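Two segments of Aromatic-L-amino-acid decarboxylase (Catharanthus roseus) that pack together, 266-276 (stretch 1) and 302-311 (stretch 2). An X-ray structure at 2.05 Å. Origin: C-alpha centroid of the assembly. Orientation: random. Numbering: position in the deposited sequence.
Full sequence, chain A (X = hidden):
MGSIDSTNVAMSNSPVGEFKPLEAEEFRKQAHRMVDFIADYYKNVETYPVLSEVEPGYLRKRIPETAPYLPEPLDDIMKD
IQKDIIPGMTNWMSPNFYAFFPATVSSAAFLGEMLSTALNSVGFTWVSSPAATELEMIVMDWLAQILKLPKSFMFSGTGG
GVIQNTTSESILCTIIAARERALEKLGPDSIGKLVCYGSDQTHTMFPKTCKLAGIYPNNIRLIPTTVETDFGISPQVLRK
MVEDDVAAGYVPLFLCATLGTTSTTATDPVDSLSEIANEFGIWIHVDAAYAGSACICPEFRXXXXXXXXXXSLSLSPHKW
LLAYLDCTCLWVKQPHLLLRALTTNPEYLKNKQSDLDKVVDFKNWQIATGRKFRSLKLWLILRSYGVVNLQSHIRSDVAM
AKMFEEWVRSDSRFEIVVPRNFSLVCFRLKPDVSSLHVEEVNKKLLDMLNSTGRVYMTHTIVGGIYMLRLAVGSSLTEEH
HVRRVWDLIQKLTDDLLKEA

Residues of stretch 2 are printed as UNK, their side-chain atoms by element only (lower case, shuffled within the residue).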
ATOM      1  N   ALA A 266     -22.009 -14.364   2.812  1.00 43.56           N
ATOM      2  CA  ALA A 266     -23.328 -13.802   2.551  1.00 48.41           C
ATOM      3  C   ALA A 266     -23.256 -12.838   1.369  1.00 45.66           C
ATOM      4  O   ALA A 266     -22.185 -12.384   0.966  1.00 48.54           O
ATOM      5  CB  ALA A 266     -23.859 -13.081   3.789  1.00 44.65           C
ATOM      6  N   THR A 267     -24.413 -12.557   0.777  1.00 46.05           N
ATOM      7  CA  THR A 267     -24.484 -11.708  -0.409  1.00 48.39           C
ATOM      8  C   THR A 267     -25.567 -10.660  -0.215  1.00 53.65           C
ATOM      9  O   THR A 267     -26.745 -11.004  -0.054  1.00 59.44           O
ATOM     10  CB  THR A 267     -24.779 -12.533  -1.675  1.00 48.93           C
ATOM     11  OG1 THR A 267     -25.930 -13.351  -1.454  1.00 59.00           O
ATOM     12  CG2 THR A 267     -23.626 -13.434  -2.049  1.00 41.75           C
ATOM     13  N   ASP A 268     -25.177  -9.408  -0.229  1.00 47.98           N
ATOM     14  CA  ASP A 268     -26.184  -8.359  -0.193  1.00 50.71           C
ATOM     15  C   ASP A 268     -26.741  -8.144  -1.591  1.00 44.09           C
ATOM     16  O   ASP A 268     -25.982  -8.166  -2.563  1.00 46.85           O
ATOM     17  CB  ASP A 268     -25.590  -7.058   0.338  1.00 59.10           C
ATOM     18  CG  ASP A 268     -25.041  -7.199   1.740  1.00 69.01           C
ATOM     19  OD1 ASP A 268     -25.724  -7.820   2.585  1.00 65.11           O
ATOM     20  OD2 ASP A 268     -23.916  -6.704   1.986  1.00 79.48           O
ATOM     21  N   PRO A 269     -28.052  -7.909  -1.719  1.00 50.59           N
ATOM     22  CA  PRO A 269     -28.669  -7.838  -3.053  1.00 52.68           C
ATOM     23  C   PRO A 269     -28.384  -6.490  -3.696  1.00 53.36           C
ATOM     24  O   PRO A 269     -28.971  -5.470  -3.324  1.00 49.70           O
ATOM     25  CB  PRO A 269     -30.165  -8.040  -2.755  1.00 51.66           C
ATOM     26  CG  PRO A 269     -30.348  -7.482  -1.382  1.00 53.72           C
ATOM     27  CD  PRO A 269     -29.040  -7.744  -0.640  1.00 52.96           C
ATOM     28  N   VAL A 270     -27.472  -6.486  -4.670  1.00 50.85           N
ATOM     29  CA  VAL A 270     -27.073  -5.235  -5.308  1.00 51.38           C
ATOM     30  C   VAL A 270     -28.261  -4.557  -5.977  1.00 55.42           C
ATOM     31  O   VAL A 270     -28.427  -3.336  -5.886  1.00 56.12           O
ATOM     32  CB  VAL A 270     -25.934  -5.490  -6.312  1.00 54.47           C
ATOM     33  CG1 VAL A 270     -25.726  -4.271  -7.182  1.00 53.56           C
ATOM     34  CG2 VAL A 270     -24.648  -5.847  -5.575  1.00 57.51           C
ATOM     35  N   ASP A 271     -29.116  -5.339  -6.643  1.00 60.55           N
ATOM     36  CA  ASP A 271     -30.162  -4.761  -7.487  1.00 59.94           C
ATOM     37  C   ASP A 271     -31.160  -3.941  -6.676  1.00 53.24           C
ATOM     38  O   ASP A 271     -31.513  -2.825  -7.071  1.00 56.50           O
ATOM     39  CB  ASP A 271     -30.874  -5.861  -8.283  1.00 61.04           C
ATOM     40  CG  ASP A 271     -31.213  -7.065  -7.433  1.00 68.46           C
ATOM     41  OD1 ASP A 271     -31.010  -6.977  -6.197  1.00 66.31           O
ATOM     42  OD2 ASP A 271     -31.650  -8.100  -8.002  1.00 76.22           O
ATOM     43  N   SER A 272     -31.656  -4.483  -5.555  1.00 49.64           N
ATOM     44  CA  SER A 272     -32.624  -3.733  -4.744  1.00 54.58           C
ATOM     45  C   SER A 272     -31.959  -2.635  -3.906  1.00 60.20           C
ATOM     46  O   SER A 272     -32.492  -1.512  -3.786  1.00 58.85           O
ATOM     47  CB  SER A 272     -33.394  -4.686  -3.833  1.00 54.29           C
ATOM     48  OG  SER A 272     -32.508  -5.486  -3.074  1.00 59.74           O
ATOM     49  N   LEU A 273     -30.796  -2.947  -3.313  1.00 60.67           N
ATOM     50  CA  LEU A 273     -30.124  -1.979  -2.453  1.00 56.17           C
ATOM     51  C   LEU A 273     -29.690  -0.753  -3.236  1.00 58.16           C
ATOM     52  O   LEU A 273     -29.767   0.370  -2.730  1.00 61.93           O
ATOM     53  CB  LEU A 273     -28.920  -2.619  -1.761  1.00 49.73           C
ATOM     54  CG  LEU A 273     -29.214  -3.735  -0.765  1.00 47.30           C
ATOM     55  CD1 LEU A 273     -27.922  -4.289  -0.197  1.00 44.85           C
ATOM     56  CD2 LEU A 273     -30.128  -3.237   0.345  1.00 46.98           C
ATOM     57  N   SER A 274     -29.210  -0.943  -4.461  1.00 58.63           N
ATOM     58  CA  SER A 274     -28.766   0.207  -5.238  1.00 60.53           C
ATOM     59  C   SER A 274     -29.943   1.089  -5.608  1.00 66.07           C
ATOM     60  O   SER A 274     -29.819   2.316  -5.649  1.00 66.82           O
ATOM     61  CB  SER A 274     -28.017  -0.252  -6.487  1.00 59.61           C
ATOM     62  OG  SER A 274     -28.855  -1.038  -7.314  1.00 67.47           O
ATOM     63  N   GLU A 275     -31.089   0.475  -5.912  1.00 67.74           N
ATOM     64  CA  GLU A 275     -32.304   1.251  -6.122  1.00 70.38           C
ATOM     65  C   GLU A 275     -32.583   2.135  -4.918  1.00 61.41           C
ATOM     66  O   GLU A 275     -32.960   3.308  -5.064  1.00 48.90           O
ATOM     67  CB  GLU A 275     -33.482   0.312  -6.388  1.00 79.14           C
ATOM     68  CG  GLU A 275     -34.671   0.994  -7.036  1.00 92.00           C
ATOM     69  CD  GLU A 275     -34.368   1.500  -8.436  1.00100.63           C
ATOM     70  OE1 GLU A 275     -34.364   0.681  -9.383  1.00102.24           O
ATOM     71  OE2 GLU A 275     -34.126   2.719  -8.584  1.00103.90           O
ATOM     72  N   ILE A 276     -32.379   1.595  -3.712  1.00 61.19           N
ATOM     73  CA  ILE A 276     -32.584   2.413  -2.515  1.00 56.07           C
ATOM     74  C   ILE A 276     -31.517   3.511  -2.426  1.00 48.28           C
ATOM     75  O   ILE A 276     -31.815   4.673  -2.124  1.00 51.14           O
ATOM     76  CB  ILE A 276     -32.586   1.529  -1.259  1.00 59.30           C
ATOM     77  CG1 ILE A 276     -33.757   0.559  -1.300  1.00 66.97           C
ATOM     78  CG2 ILE A 276     -32.753   2.391  -0.030  1.00 60.31           C
ATOM     79  CD1 ILE A 276     -33.732  -0.448  -0.184  1.00 70.58           C
ATOM     80  N   UNK A 302     -24.908 -12.692 -12.374  1.00 54.11           N
ATOM     81  CA  UNK A 302     -26.171 -12.181 -11.851  1.00 52.71           C
ATOM     82  C   UNK A 302     -25.967 -11.432 -10.540  1.00 55.68           C
ATOM     83  O   UNK A 302     -26.754 -10.539 -10.204  1.00 53.25           O
ATOM     84  n   UNK A 302     -25.973 -15.907  -9.325  1.00 48.66           N
ATOM     85  n   UNK A 302     -27.145 -14.117  -9.250  1.00 51.06           N
ATOM     86  c   UNK A 302     -26.656 -15.106  -8.526  1.00 46.68           C
ATOM     87  c   UNK A 302     -26.785 -14.289 -10.571  1.00 51.91           C
ATOM     88  c   UNK A 302     -27.178 -13.320 -11.643  1.00 52.77           C
ATOM     89  c   UNK A 302     -26.031 -15.413 -10.608  1.00 48.31           C
ATOM     90  N   UNK A 303     -24.911 -11.758  -9.793  1.00 57.70           N
ATOM     91  CA  UNK A 303     -24.691 -11.054  -8.539  1.00 50.33           C
ATOM     92  C   UNK A 303     -24.426  -9.567  -8.745  1.00 51.79           C
ATOM     93  O   UNK A 303     -24.525  -8.796  -7.790  1.00 39.97           O
ATOM     94  c   UNK A 303     -23.554 -11.690  -7.758  1.00 48.08           C
ATOM     95  c   UNK A 303     -23.368 -14.143  -7.183  1.00 46.60           C
ATOM     96  c   UNK A 303     -23.720 -15.252  -6.444  1.00 43.60           C
ATOM     97  c   UNK A 303     -24.950 -12.823  -5.999  1.00 41.23           C
ATOM     98  c   UNK A 303     -23.978 -12.907  -6.972  1.00 42.94           C
ATOM     99  c   UNK A 303     -25.330 -13.930  -5.263  1.00 43.48           C
ATOM    100  c   UNK A 303     -24.708 -15.144  -5.486  1.00 48.08           C
ATOM    101  o   UNK A 303     -25.078 -16.252  -4.753  1.00 47.35           O
ATOM    102  N   UNK A 304     -24.031  -9.153  -9.946  1.00 57.49           N
ATOM    103  CA  UNK A 304     -23.831  -7.739 -10.231  1.00 55.54           C
ATOM    104  C   UNK A 304     -25.006  -7.104 -10.960  1.00 55.93           C
ATOM    105  O   UNK A 304     -24.869  -5.982 -11.453  1.00 57.02           O
ATOM    106  c   UNK A 304     -22.555  -7.528 -11.049  1.00 49.06           C
ATOM    107  c   UNK A 304     -20.069  -7.612 -11.251  1.00 47.56           C
ATOM    108  c   UNK A 304     -21.248  -7.828 -10.324  1.00 47.94           C
ATOM    109  c   UNK A 304     -21.106  -6.977  -9.075  1.00 53.14           C
ATOM    110  N   UNK A 305     -26.140  -7.792 -11.077  1.00 56.59           N
ATOM    111  CA  UNK A 305     -27.288  -7.154 -11.704  1.00 55.70           C
ATOM    112  C   UNK A 305     -27.622  -5.880 -10.938  1.00 51.25           C
ATOM    113  O   UNK A 305     -27.750  -5.900  -9.710  1.00 44.23           O
ATOM    114  o   UNK A 305     -27.464  -9.122 -13.661  1.00 65.84           O
ATOM    115  o   UNK A 305     -29.240 -10.097 -12.809  1.00 67.64           O
ATOM    116  c   UNK A 305     -28.498  -8.098 -11.737  1.00 56.84           C
ATOM    117  c   UNK A 305     -28.386  -9.182 -12.814  1.00 64.45           C
ATOM    118  N   UNK A 306     -27.818  -4.782 -11.673  1.00 53.85           N
ATOM    119  CA  UNK A 306     -27.988  -3.468 -11.081  1.00 54.10           C
ATOM    120  C   UNK A 306     -26.721  -2.652 -10.907  1.00 53.00           C
ATOM    121  O   UNK A 306     -26.802  -1.499 -10.464  1.00 62.22           O
ATOM    122  N   UNK A 307     -25.552  -3.188 -11.266  1.00 53.29           N
ATOM    123  CA  UNK A 307     -24.307  -2.458 -11.055  1.00 52.45           C
ATOM    124  C   UNK A 307     -24.320  -1.097 -11.734  1.00 54.38           C
ATOM    125  O   UNK A 307     -23.542  -0.212 -11.362  1.00 57.14           O
ATOM    126  c   UNK A 307     -23.163  -3.505 -13.035  1.00 57.25           C
ATOM    127  c   UNK A 307     -23.110  -3.302 -11.524  1.00 56.86           C
ATOM    128  c   UNK A 307     -21.553  -2.641  -9.576  1.00 48.92           C
ATOM    129  c   UNK A 307     -21.781  -2.662 -11.083  1.00 56.79           C
ATOM    130  N   UNK A 308     -25.178  -0.907 -12.740  1.00 59.66           N
ATOM    131  CA  UNK A 308     -25.243   0.393 -13.401  1.00 59.74           C
ATOM    132  C   UNK A 308     -25.769   1.491 -12.485  1.00 56.19           C
ATOM    133  O   UNK A 308     -25.477   2.666 -12.724  1.00 58.58           O
ATOM    134  o   UNK A 308     -28.811  -2.156 -14.670  1.00 72.16           O
ATOM    135  c   UNK A 308     -26.088   0.304 -14.675  1.00 58.58           C
ATOM    136  c   UNK A 308     -27.524  -0.150 -14.473  1.00 51.60           C
ATOM    137  c   UNK A 308     -27.664  -1.663 -14.578  1.00 65.02           C
ATOM    138  o   UNK A 308     -26.624  -2.363 -14.591  1.00 71.30           O
ATOM    139  N   UNK A 309     -26.510   1.145 -11.434  1.00 53.36           N
ATOM    140  CA  UNK A 309     -26.981   2.150 -10.489  1.00 55.71           C
ATOM    141  C   UNK A 309     -25.979   2.424  -9.377  1.00 56.97           C
ATOM    142  O   UNK A 309     -26.201   3.335  -8.567  1.00 58.53           O
ATOM    143  c   UNK A 309     -28.301   1.714  -9.851  1.00 56.70           C
ATOM    144  c   UNK A 309     -31.118  -1.080 -10.266  1.00 60.20           C
ATOM    145  c   UNK A 309     -30.758   1.346 -10.016  1.00 64.47           C
ATOM    146  n   UNK A 309     -30.743  -0.034  -9.536  1.00 61.75           N
ATOM    147  n   UNK A 309     -31.523  -0.904 -11.519  1.00 61.58           N
ATOM    148  n   UNK A 309     -31.078  -2.307  -9.756  1.00 53.67           N
ATOM    149  c   UNK A 309     -29.484   1.693 -10.782  1.00 62.17           C
ATOM    150  N   UNK A 310     -24.905   1.672  -9.327  1.00 47.99           N
ATOM    151  CA  UNK A 310     -23.998   1.646  -8.193  1.00 51.21           C
ATOM    152  C   UNK A 310     -22.924   2.713  -8.340  1.00 49.24           C
ATOM    153  O   UNK A 310     -22.525   3.099  -9.446  1.00 47.01           O
ATOM    154  c   UNK A 310     -23.396   0.237  -8.040  1.00 48.97           C
ATOM    155  c   UNK A 310     -22.071   0.315  -7.312  1.00 47.47           C
ATOM    156  c   UNK A 310     -24.360  -0.615  -7.244  1.00 40.17           C
ATOM    157  N   UNK A 311     -22.454   3.210  -7.200  1.00 47.35           N
ATOM    158  CA  UNK A 311     -21.477   4.285  -7.239  1.00 45.53           C
ATOM    159  C   UNK A 311     -20.058   3.758  -7.378  1.00 49.65           C
ATOM    160  O   UNK A 311     -19.304   4.233  -8.232  1.00 49.20           O
ATOM    161  o   UNK A 311     -23.171   6.727  -6.690  1.00 57.09           O
ATOM    162  c   UNK A 311     -21.589   5.126  -5.978  1.00 52.21           C
ATOM    163  o   UNK A 311     -23.679   5.425  -4.982  1.00 63.98           O
ATOM    164  c   UNK A 311     -22.906   5.814  -5.877  1.00 56.77           C
TER
HETATM  165  O   HOH W   1     -26.253  -9.216  -5.862  1.00 40.82           O

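Position 302 carries one carbon and then a five-membered ring of three carbons and two nitrogens; it touches nothing on stretch 1. The ring makes it His302. Position 303 has one carbon leading to a six-carbon ring that bears an oxygen, and one ring carbon lies 3.7 Å from Thr267 CG2: Tyr303. Its chi1 of -82° brings the ring to the threonine methyl obliquely, although CA-to-CB points sideways. Its backbone also works, for water 1 donates to Tyr303 O at 2.6 Å and accepts from Val270 N at 3.2 Å, serving a helix-start amide.

Position 304 shows four carbons forked at the second, CA-to-CB pointing away from stretch 1, hence Leu304. At 305 two carbons end in two oxygens, so this is Asp305; what meets the helix is its backbone, with Asp305 O 3.6 Å from Val270 CG1.

Position 306 has no side-chain atoms, and its CA lies 4.4 Å from Asp271 CA. It is Gly306, and the geometry demands it twice: an ideal CB would sit 2.9 Å from Asp271 CA, and with phi/psi of 92/-2 it would also jam against the preceding carbonyl. In this type II turn from Leu304, the missing CB leaves room for the approach.

Position 307 has four carbons forked at the first, one arm two carbons long, CA-to-CB pointing away from stretch 1: Ile307. Position 308 has three carbons, the third carrying two oxygens, and reaches no contact: Glu308.

Position 309 extends three carbons, a nitrogen, and a carbon with two more nitrogens, lying along the helix from Asp271 to Glu275. This is Arg309. Its NH2 donates to Asp271 O at 2.8 Å and its NE to Ser274 OG at 3.1 Å, both acceptors near the guanidinium plane. Glu275 OE1 lies over one face, 3.7 Å from Arg309 NE, a long salt bridge of charge alone.

Position 310 is one carbon carrying two more, with a methyl 3.8 Å from Ser274 CB: Val310. Its CG2 also packs 3.9 Å from Val270 CG1. Position 311 has two carbons, the second with two oxygens, beyond contact range: Asp311.

The design rule is a close backbone approach locked by one long side chain. Glycine permits the approach, Val270 fills the space beside the turn, and Arg309 secures the helix through a carbonyl and a hydroxyl. Ser274 OG is well employed, accepting from Arg309 NE while donating to Val270 O at 2.7 Å.

Stretch 2 (302-311) HYLDGIERVD
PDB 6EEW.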